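Local coordinates for protein CofB (Escherichia coli, PDB 5AX6) that serves as a homotrimeric minor pilin of the CFA/III type IVb pilus and probably takes part in assembly of that pilus, at residues 379-384 and 478-483; 386-391 and 397-402; 444-449 and 453-458. All coordinates share one frame; numbering follows the deposited sequence. Where two conformers were deposited one is given.

Contact 1: residues 379-384 and 478-483; sequences GRIELN and LSVNIT
I381 and I482 have nearly the same torsions, and those torsions make the contact. In I381 the CG1 branch lies beside the backbone N (chi1 -62°) and CG2 opposite that N, while chi2 runs CD1 out straight, so that the residue sends two separate methyls across the gap. CD1 reaches V480 CG2 at 4.0 Å; here the two side chains slide past each other, running in opposite directions. I381 CG2 meets I482 CD1, also at 4.0 Å, and this time the approach is tip to tip. I482 splits its branches in the same way. Its CD1 serves I381, and its CG2 lies 4.3 Å from L383 CD1, the loosest of the three touches.

Every one of these groups is a methyl, no hydrogen bond crosses, and the strand axes stay 11.4 Å apart, a distance spanned by the side chains of both strands. Neighbours add to this layer: A352 and F354 pack on I381, L401 on I482, and M335 of the second subunit on L383. The other side of 381-384 is polar. There R380 grips a single carboxylate oxygen side-on, with NE 2.9 Å from E382 OE1 and NH2 also donating to it; the oxygen lies close to the guanidinium plane, which should limit rotation of both side chains.

Strands 381-384 and 478-483 run nearly parallel, 17° apart, yet they belong to different antiparallel sheets. Alternating residues that point inward from two facing sheets, meeting without backbone bonds, are the signature of a beta sandwich, here in the C-terminal domain.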
loop_
_atom_site.group_PDB
_atom_site.type_symbol
_atom_site.label_atom_id
_atom_site.label_comp_id
_atom_site.label_asym_id
_atom_site.label_seq_id
_atom_site.Cartn_x
_atom_site.Cartn_y
_atom_site.Cartn_z
ATOM N N GLY A 379 35.214 -35.318 -17.247
ATOM C CA GLY A 379 33.967 -35.287 -17.994
ATOM C C GLY A 379 32.747 -35.035 -17.132
ATOM O O GLY A 379 31.627 -34.957 -17.642
ATOM N N ARG A 380 32.950 -34.922 -15.828
ATOM C CA ARG A 380 31.838 -34.699 -14.918
ATOM C C ARG A 380 31.188 -33.346 -15.193
ATOM O O ARG A 380 31.802 -32.442 -15.777
ATOM C CB ARG A 380 32.296 -34.763 -13.468
ATOM C CG ARG A 380 33.156 -33.581 -13.044
ATOM C CD ARG A 380 33.777 -33.821 -11.678
ATOM N NE ARG A 380 34.604 -32.688 -11.272
ATOM C CZ ARG A 380 35.855 -32.496 -11.679
ATOM N NH1 ARG A 380 36.433 -33.373 -12.491
ATOM N NH2 ARG A 380 36.532 -31.432 -11.264
ATOM N N ILE A 381 29.937 -33.216 -14.771
ATOM C CA ILE A 381 29.290 -31.919 -14.763
ATOM C C ILE A 381 29.395 -31.354 -13.355
ATOM O O ILE A 381 28.980 -31.984 -12.386
ATOM C CB ILE A 381 27.801 -32.009 -15.219
ATOM C CG1 ILE A 381 27.712 -32.530 -16.656
ATOM C CG2 ILE A 381 27.120 -30.626 -15.084
ATOM C CD1 ILE A 381 26.278 -32.866 -17.133
ATOM N N GLU A 382 29.992 -30.178 -13.222
ATOM C CA GLU A 382 30.148 -29.601 -11.899
ATOM C C GLU A 382 29.535 -28.212 -11.860
ATOM O O GLU A 382 29.709 -27.429 -12.788
ATOM C CB GLU A 382 31.629 -29.551 -11.489
ATOM C CG GLU A 382 31.831 -28.997 -10.086
ATOM C CD GLU A 382 33.246 -29.204 -9.542
ATOM O OE1 GLU A 382 33.975 -30.081 -10.062
ATOM O OE2 GLU A 382 33.617 -28.486 -8.585
ATOM N N LEU A 383 28.813 -27.919 -10.788
ATOM C CA LEU A 383 28.116 -26.642 -10.648
ATOM C C LEU A 383 28.297 -26.132 -9.231
ATOM O O LEU A 383 28.456 -26.923 -8.312
ATOM C CB LEU A 383 26.618 -26.799 -10.961
ATOM C CG LEU A 383 26.200 -27.277 -12.356
ATOM C CD1 LEU A 383 24.698 -27.579 -12.391
ATOM C CD2 LEU A 383 26.557 -26.234 -13.403
ATOM N N ASN A 384 28.271 -24.815 -9.052
ATOM C CA ASN A 384 28.253 -24.236 -7.716
ATOM C C ASN A 384 26.910 -24.457 -7.049
ATOM O O ASN A 384 25.872 -24.312 -7.692
ATOM C CB ASN A 384 28.559 -22.738 -7.778
ATOM C CG ASN A 384 29.975 -22.461 -8.226
ATOM O OD1 ASN A 384 30.914 -23.088 -7.745
ATOM N ND2 ASN A 384 30.136 -21.533 -9.154
ATOM N N LEU A 478 25.743 -38.629 -23.839
ATOM C CA LEU A 478 24.680 -38.670 -22.840
ATOM C C LEU A 478 24.470 -37.237 -22.399
ATOM O O LEU A 478 25.420 -36.568 -21.985
ATOM C CB LEU A 478 25.043 -39.557 -21.639
ATOM C CG LEU A 478 24.063 -39.517 -20.463
ATOM C CD1 LEU A 478 22.697 -40.034 -20.892
ATOM C CD2 LEU A 478 24.576 -40.315 -19.240
ATOM N N SER A 479 23.242 -36.739 -22.508
ATOM C CA SER A 479 22.977 -35.386 -22.046
ATOM C C SER A 479 21.781 -35.382 -21.120
ATOM O O SER A 479 20.952 -36.288 -21.164
ATOM C CB SER A 479 22.747 -34.434 -23.222
ATOM O OG SER A 479 21.576 -34.776 -23.939
ATOM N N VAL A 480 21.694 -34.351 -20.283
ATOM C CA VAL A 480 20.649 -34.297 -19.282
ATOM C C VAL A 480 20.063 -32.903 -19.190
ATOM O O VAL A 480 20.745 -31.920 -19.487
ATOM C CB VAL A 480 21.181 -34.691 -17.883
ATOM C CG1 VAL A 480 21.472 -36.183 -17.813
ATOM C CG2 VAL A 480 22.403 -33.826 -17.502
ATOM N N ASN A 481 18.802 -32.835 -18.779
ATOM C CA ASN A 481 18.217 -31.602 -18.280
ATOM C C ASN A 481 18.317 -31.593 -16.767
ATOM O O ASN A 481 17.779 -32.485 -16.107
ATOM C CB ASN A 481 16.759 -31.469 -18.737
ATOM C CG ASN A 481 16.650 -31.325 -20.247
ATOM O OD1 ASN A 481 15.992 -32.122 -20.922
ATOM N ND2 ASN A 481 17.311 -30.321 -20.777
ATOM N N ILE A 482 19.018 -30.589 -16.240
ATOM C CA ILE A 482 19.302 -30.458 -14.821
ATOM C C ILE A 482 18.326 -29.466 -14.250
ATOM O O ILE A 482 18.183 -28.374 -14.790
ATOM C CB ILE A 482 20.756 -29.976 -14.590
ATOM C CG1 ILE A 482 21.732 -31.076 -15.025
ATOM C CG2 ILE A 482 20.987 -29.565 -13.137
ATOM C CD1 ILE A 482 23.136 -30.562 -15.273
ATOM N N THR A 483 17.628 -29.868 -13.191
ATOM C CA THR A 483 16.699 -28.996 -12.483
ATOM C C THR A 483 17.300 -28.638 -11.137
ATOM O O THR A 483 17.740 -29.522 -10.411
ATOM C CB THR A 483 15.321 -29.675 -12.244
ATOM O OG1 THR A 483 14.822 -30.198 -13.477
ATOM C CG2 THR A 483 14.319 -28.666 -11.670
#

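Contact 2: residues 386-391 and 397-402; sequences QDCPVS and LHPRLS
C388 and L397 face each other where a loop of the C-terminal beta sandwich doubles back along the start of strand 398-409, an outermost strand of its sheet within this subunit. The two segments run in roughly opposite directions, and the side chains of one fit against steps in the other.

L397 is the largest bump. Its CB rests on C388 CB at 3.8 Å, and with CG lying beside the backbone N (chi1 -68°) the branched end swings over toward the curve formed by P389 to S391. CD1 settles there, 3.5 Å from P389 O and 3.8 Å from S391 CB, and the P389 ring crosses the leucine at about a right angle. L329 of strand 327-333 packs on both L397 and S391. P399 is the second bump: its CB butts against the amide carbon of Q386, 3.7 Å from Q386 CD, while its CD faces C388 SG. The sulfur thus drops into the step between H398 and P399, 3.5 Å from P399 N. It is bonded to C486 SG in a disulfide that ties the loop to strand 478-487.

A sharp bend at chi2 (-89°) brings the Q386 side chain across P399. Its OE1 takes the indole N-H of W453, and its NE2 turns to the strand, with a weak second bond to W485 O. At the far end of the loop a water accepts from L397 N and, in the conformer of S391 given, donates to its OG; this link, like the bond of that OG to N395 O, is to be taken with caution. Beyond P399, Q386 NE2 donates to R400 O at 3.1 Å; R400 O lies in the Q386 amide plane, while NE2 sits 26° off the carbonyl plane of R400.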
loop_
_atom_site.group_PDB
_atom_site.type_symbol
_atom_site.label_atom_id
_atom_site.label_comp_id
_atom_site.label_asym_id
_atom_site.label_seq_id
_atom_site.Cartn_x
_atom_site.Cartn_y
_atom_site.Cartn_z
ATOM N N GLN A 386 23.733 -23.579 -5.056
ATOM C CA GLN A 386 23.019 -22.307 -4.981
ATOM C C GLN A 386 22.793 -21.897 -3.544
ATOM O O GLN A 386 22.794 -22.740 -2.644
ATOM C CB GLN A 386 21.672 -22.402 -5.708
ATOM C CG GLN A 386 20.714 -23.435 -5.112
ATOM C CD GLN A 386 20.893 -24.839 -5.709
ATOM O OE1 GLN A 386 22.004 -25.262 -6.021
ATOM N NE2 GLN A 386 19.792 -25.562 -5.859
ATOM N N ASP A 387 22.611 -20.596 -3.324
ATOM C CA ASP A 387 22.184 -20.094 -2.023
ATOM C C ASP A 387 20.671 -20.079 -1.982
ATOM O O ASP A 387 20.037 -19.621 -2.922
ATOM C CB ASP A 387 22.723 -18.685 -1.767
ATOM C CG ASP A 387 24.231 -18.653 -1.665
ATOM O OD1 ASP A 387 24.801 -19.541 -0.999
ATOM O OD2 ASP A 387 24.842 -17.745 -2.263
ATOM N N CYS A 388 20.085 -20.574 -0.903
ATOM C CA CYS A 388 18.633 -20.572 -0.815
ATOM C C CYS A 388 18.152 -19.242 -0.258
ATOM O O CYS A 388 18.890 -18.572 0.458
ATOM C CB CYS A 388 18.154 -21.747 0.028
ATOM S SG CYS A 388 18.466 -23.313 -0.864
ATOM N N PRO A 389 16.917 -18.851 -0.603
ATOM C CA PRO A 389 16.384 -17.566 -0.127
ATOM C C PRO A 389 15.924 -17.632 1.319
ATOM O O PRO A 389 15.962 -18.698 1.938
ATOM C CB PRO A 389 15.203 -17.304 -1.076
ATOM C CG PRO A 389 14.750 -18.672 -1.481
ATOM C CD PRO A 389 15.999 -19.532 -1.533
ATOM N N VAL A 390 15.493 -16.490 1.856
ATOM C CA VAL A 390 14.986 -16.421 3.215
ATOM C C VAL A 390 13.744 -17.290 3.360
ATOM O O VAL A 390 12.912 -17.356 2.459
ATOM C CB VAL A 390 14.648 -14.963 3.623
ATOM C CG1 VAL A 390 13.964 -14.922 4.976
ATOM C CG2 VAL A 390 15.910 -14.097 3.618
ATOM N N SER A 391 13.626 -17.975 4.490
ATOM C CA SER A 391 12.436 -18.766 4.757
ATOM C C SER A 391 11.891 -18.419 6.132
ATOM O O SER A 391 12.625 -17.933 6.993
ATOM C CB SER A 391 12.740 -20.264 4.655
ATOM O OG SER A 391 13.699 -20.652 5.622
ATOM N N LEU A 397 15.619 -24.424 4.379
ATOM C CA LEU A 397 15.657 -24.800 2.960
ATOM C C LEU A 397 16.958 -25.478 2.591
ATOM O O LEU A 397 18.026 -25.048 3.021
ATOM C CB LEU A 397 15.471 -23.574 2.072
ATOM C CG LEU A 397 14.094 -22.918 2.127
ATOM C CD1 LEU A 397 14.135 -21.582 1.404
ATOM C CD2 LEU A 397 13.046 -23.836 1.503
ATOM N N HIS A 398 16.863 -26.523 1.771
ATOM C CA HIS A 398 18.028 -27.206 1.232
ATOM C C HIS A 398 18.151 -26.978 -0.264
ATOM O O HIS A 398 17.153 -27.050 -0.978
ATOM C CB HIS A 398 17.942 -28.709 1.482
ATOM C CG HIS A 398 17.573 -29.069 2.887
ATOM N ND1 HIS A 398 18.450 -28.946 3.939
ATOM C CD2 HIS A 398 16.424 -29.564 3.403
ATOM C CE1 HIS A 398 17.852 -29.340 5.053
ATOM N NE2 HIS A 398 16.627 -29.725 4.753
ATOM N N PRO A 399 19.376 -26.741 -0.751
ATOM C CA PRO A 399 19.588 -26.762 -2.206
ATOM C C PRO A 399 19.307 -28.144 -2.772
ATOM O O PRO A 399 19.641 -29.144 -2.140
ATOM C CB PRO A 399 21.068 -26.389 -2.368
ATOM C CG PRO A 399 21.683 -26.641 -1.026
ATOM C CD PRO A 399 20.607 -26.444 -0.000
ATOM N N ARG A 400 18.687 -28.190 -3.948
ATOM C CA ARG A 400 18.284 -29.442 -4.559
ATOM C C ARG A 400 18.758 -29.468 -5.998
ATOM O O ARG A 400 18.872 -28.424 -6.641
ATOM C CB ARG A 400 16.759 -29.607 -4.504
ATOM C CG ARG A 400 16.157 -29.647 -3.081
ATOM C CD ARG A 400 16.550 -30.924 -2.334
ATOM N NE ARG A 400 16.292 -32.078 -3.187
ATOM C CZ ARG A 400 15.108 -32.667 -3.322
ATOM N NH1 ARG A 400 14.057 -32.247 -2.623
ATOM N NH2 ARG A 400 14.979 -33.692 -4.153
ATOM N N LEU A 401 19.018 -30.661 -6.512
ATOM C CA LEU A 401 19.362 -30.804 -7.916
ATOM C C LEU A 401 18.922 -32.182 -8.386
ATOM O O LEU A 401 19.109 -33.168 -7.686
ATOM C CB LEU A 401 20.872 -30.596 -8.141
ATOM C CG LEU A 401 21.378 -30.629 -9.587
ATOM C CD1 LEU A 401 22.632 -29.779 -9.768
ATOM C CD2 LEU A 401 21.632 -32.056 -10.090
ATOM N N SER A 402 18.300 -32.231 -9.561
ATOM C CA SER A 402 17.967 -33.494 -10.213
ATOM C C SER A 402 18.434 -33.448 -11.656
ATOM O O SER A 402 18.706 -32.373 -12.192
ATOM C CB SER A 402 16.464 -33.776 -10.160
ATOM O OG SER A 402 16.139 -34.483 -8.977
HETATM O O HOH W 1 16.712 -21.896 5.106
#

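Contact 3: residues 444-449 and 453-458; sequences IQVNQS and WYITAT
N447 O is held by Y454 N at 2.7 Å in an almost straight bond (177°), and W453 CA lies 3.5 Å from the same N447 O in a CA-H...O contact. The return bond, N447 N to Y454 O, closes this pair, and Q445 and T456 repeat the reciprocal pair of hydrogen bonds two residues along. Between and beside these hydrogen-bonded pairs sit the non-hydrogen-bonded pairs V446-I455, I444-A457 and Q448-W453.

The side chains sort by face. On one, V446 CG1 lies 3.7 Å from W453 CE3, and V446 CG2 runs beside I455 CG1, both side chains pointing the same way. At the solvent-exposed end Q448 lies alongside the indole: its CB is 3.7 Å from W453 CE3, and its extended chain takes the amide past CZ3 and CH2 with the two planes 31° apart. I444 crosses I455 obliquely and touches A457 CB with CG1. L401 backs V446 and W453, and V480 backs I444.

The face with Q445, N447, Y454 and T456 is more polar. Q445 NE2 donates to N447 OD1 at 2.9 Å, on a lone pair and in the carbonyl plane, which should hold the two amides together. A water sits between the strands, 2.6 Å from N447 OD1, 2.8 Å from T456 OG1 and 3.0 Å from Y454 O; its two protons cannot serve all of its neighbours at once. The Y454 ring brings CE2 near S449, and E382 packs on it. The third subunit takes up the outer ends, with the backbone N of its R430 bonding to Q445 OE1 and its A427 O taking N447 ND2.

S449 OG accepts from S451 N and K452 N in the short connection between the strands. Strands 438-448 and 452-463 form an antiparallel beta hairpin that is part of one sheet of the sandwich in the C-terminal domain.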
loop_
_atom_site.group_PDB
_atom_site.type_symbol
_atom_site.label_atom_id
_atom_site.label_comp_id
_atom_site.label_asym_id
_atom_site.label_seq_id
_atom_site.Cartn_x
_atom_site.Cartn_y
_atom_site.Cartn_z
ATOM N N ILE A 444 22.942 -42.444 -13.338
ATOM C CA ILE A 444 23.333 -41.055 -13.170
ATOM C C ILE A 444 23.287 -40.716 -11.691
ATOM O O ILE A 444 22.272 -40.905 -11.026
ATOM C CB ILE A 444 22.431 -40.102 -13.984
ATOM C CG1 ILE A 444 22.605 -40.395 -15.486
ATOM C CG2 ILE A 444 22.814 -38.655 -13.702
ATOM C CD1 ILE A 444 21.485 -39.854 -16.405
ATOM N N GLN A 445 24.412 -40.237 -11.180
ATOM C CA GLN A 445 24.560 -39.955 -9.762
ATOM C C GLN A 445 24.773 -38.468 -9.541
ATOM O O GLN A 445 25.452 -37.808 -10.332
ATOM C CB GLN A 445 25.743 -40.743 -9.187
ATOM C CG GLN A 445 25.883 -40.708 -7.664
ATOM C CD GLN A 445 26.885 -41.752 -7.183
ATOM O OE1 GLN A 445 26.651 -42.955 -7.313
ATOM N NE2 GLN A 445 28.008 -41.298 -6.655
ATOM N N VAL A 446 24.186 -37.957 -8.468
ATOM C CA VAL A 446 24.369 -36.576 -8.068
ATOM C C VAL A 446 24.885 -36.556 -6.652
ATOM O O VAL A 446 24.281 -37.161 -5.764
ATOM C CB VAL A 446 23.046 -35.773 -8.159
ATOM C CG1 VAL A 446 23.201 -34.394 -7.504
ATOM C CG2 VAL A 446 22.605 -35.652 -9.636
ATOM N N ASN A 447 25.982 -35.838 -6.455
ATOM C CA ASN A 447 26.592 -35.658 -5.149
ATOM C C ASN A 447 26.864 -34.184 -4.894
ATOM O O ASN A 447 26.841 -33.383 -5.821
ATOM C CB ASN A 447 27.894 -36.457 -5.050
ATOM C CG ASN A 447 27.680 -37.934 -5.318
ATOM O OD1 ASN A 447 27.996 -38.440 -6.404
ATOM N ND2 ASN A 447 27.114 -38.626 -4.339
ATOM N N GLN A 448 27.135 -33.840 -3.642
ATOM C CA GLN A 448 27.377 -32.453 -3.275
ATOM C C GLN A 448 28.423 -32.339 -2.165
ATOM O O GLN A 448 28.486 -33.184 -1.268
ATOM C CB GLN A 448 26.069 -31.791 -2.820
ATOM C CG GLN A 448 25.567 -32.326 -1.490
ATOM C CD GLN A 448 24.111 -31.988 -1.201
ATOM O OE1 GLN A 448 23.275 -32.884 -1.039
ATOM N NE2 GLN A 448 23.813 -30.707 -1.092
ATOM N N SER A 449 29.234 -31.290 -2.243
ATOM C CA SER A 449 30.002 -30.817 -1.096
ATOM C C SER A 449 29.243 -29.631 -0.529
ATOM O O SER A 449 28.118 -29.359 -0.942
ATOM C CB SER A 449 31.413 -30.400 -1.496
ATOM O OG SER A 449 31.376 -29.326 -2.419
ATOM N N TRP A 453 28.093 -29.021 -6.688
ATOM C CA TRP A 453 27.346 -30.193 -7.155
ATOM C C TRP A 453 28.204 -30.996 -8.107
ATOM O O TRP A 453 28.818 -30.427 -9.000
ATOM C CB TRP A 453 26.067 -29.818 -7.919
ATOM C CG TRP A 453 24.935 -29.224 -7.132
ATOM C CD1 TRP A 453 24.505 -27.935 -7.188
ATOM C CD2 TRP A 453 24.057 -29.902 -6.227
ATOM N NE1 TRP A 453 23.432 -27.755 -6.357
ATOM C CE2 TRP A 453 23.128 -28.952 -5.758
ATOM C CE3 TRP A 453 23.956 -31.225 -5.772
ATOM C CZ2 TRP A 453 22.118 -29.269 -4.847
ATOM C CZ3 TRP A 453 22.965 -31.539 -4.859
ATOM C CH2 TRP A 453 22.053 -30.565 -4.403
ATOM N N TYR A 454 28.206 -32.317 -7.955
ATOM C CA TYR A 454 28.893 -33.181 -8.907
ATOM C C TYR A 454 27.923 -34.127 -9.572
ATOM O O TYR A 454 27.258 -34.896 -8.894
ATOM C CB TYR A 454 29.986 -33.996 -8.221
ATOM C CG TYR A 454 30.977 -33.151 -7.461
ATOM C CD1 TYR A 454 32.066 -32.576 -8.106
ATOM C CD2 TYR A 454 30.820 -32.929 -6.103
ATOM C CE1 TYR A 454 32.983 -31.794 -7.399
ATOM C CE2 TYR A 454 31.731 -32.154 -5.394
ATOM C CZ TYR A 454 32.805 -31.597 -6.052
ATOM O OH TYR A 454 33.708 -30.838 -5.344
ATOM N N ILE A 455 27.856 -34.078 -10.897
ATOM C CA ILE A 455 26.976 -34.971 -11.627
ATOM C C ILE A 455 27.830 -35.863 -12.498
ATOM O O ILE A 455 28.631 -35.378 -13.303
ATOM C CB ILE A 455 25.942 -34.219 -12.502
ATOM C CG1 ILE A 455 25.108 -33.250 -11.652
ATOM C CG2 ILE A 455 24.992 -35.217 -13.142
ATOM C CD1 ILE A 455 25.552 -31.797 -11.712
ATOM N N THR A 456 27.672 -37.172 -12.322
ATOM C CA THR A 456 28.461 -38.136 -13.080
ATOM C C THR A 456 27.568 -39.252 -13.558
ATOM O O THR A 456 26.435 -39.380 -13.099
ATOM C CB THR A 456 29.589 -38.737 -12.243
ATOM O OG1 THR A 456 29.021 -39.374 -11.086
ATOM C CG2 THR A 456 30.560 -37.652 -11.814
ATOM N N ALA A 457 28.082 -40.068 -14.471
ATOM C CA ALA A 457 27.275 -41.111 -15.082
ATOM C C ALA A 457 28.126 -42.241 -15.623
ATOM O O ALA A 457 29.211 -42.007 -16.164
ATOM C CB ALA A 457 26.421 -40.519 -16.213
ATOM N N THR A 458 27.629 -43.466 -15.496
ATOM C CA THR A 458 28.194 -44.568 -16.270
ATOM C C THR A 458 27.142 -45.053 -17.254
ATOM O O THR A 458 25.946 -44.977 -16.973
ATOM C CB THR A 458 28.658 -45.744 -15.377
ATOM O OG1 THR A 458 27.546 -46.227 -14.614
ATOM C CG2 THR A 458 29.750 -45.285 -14.426
HETATM O O HOH W 2 28.294 -37.694 -8.919
#

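Overall arrangement
All three contacts belong to one beta sandwich. Contact 1 is its buried interior, methyl against methyl between the sheets. Contact 3 lies within one of those sheets, bound by backbone hydrogen bonds, and ends at a more exposed turn. Contact 2 sits toward one end of the domain, where loop and strand are joined by fitted shapes, a covalent sulfur link and scattered polar bonds. Strands 381-384 and 452-463 are neighbours, with L383 O hydrogen-bonded to W453 N, which couples contacts 1 and 3; the hydrogen bond between T483 O and S402 N couples contacts 1 and 2. W453 is shared ground between 2 and 3. Each contact also touches other subunits of the trimer.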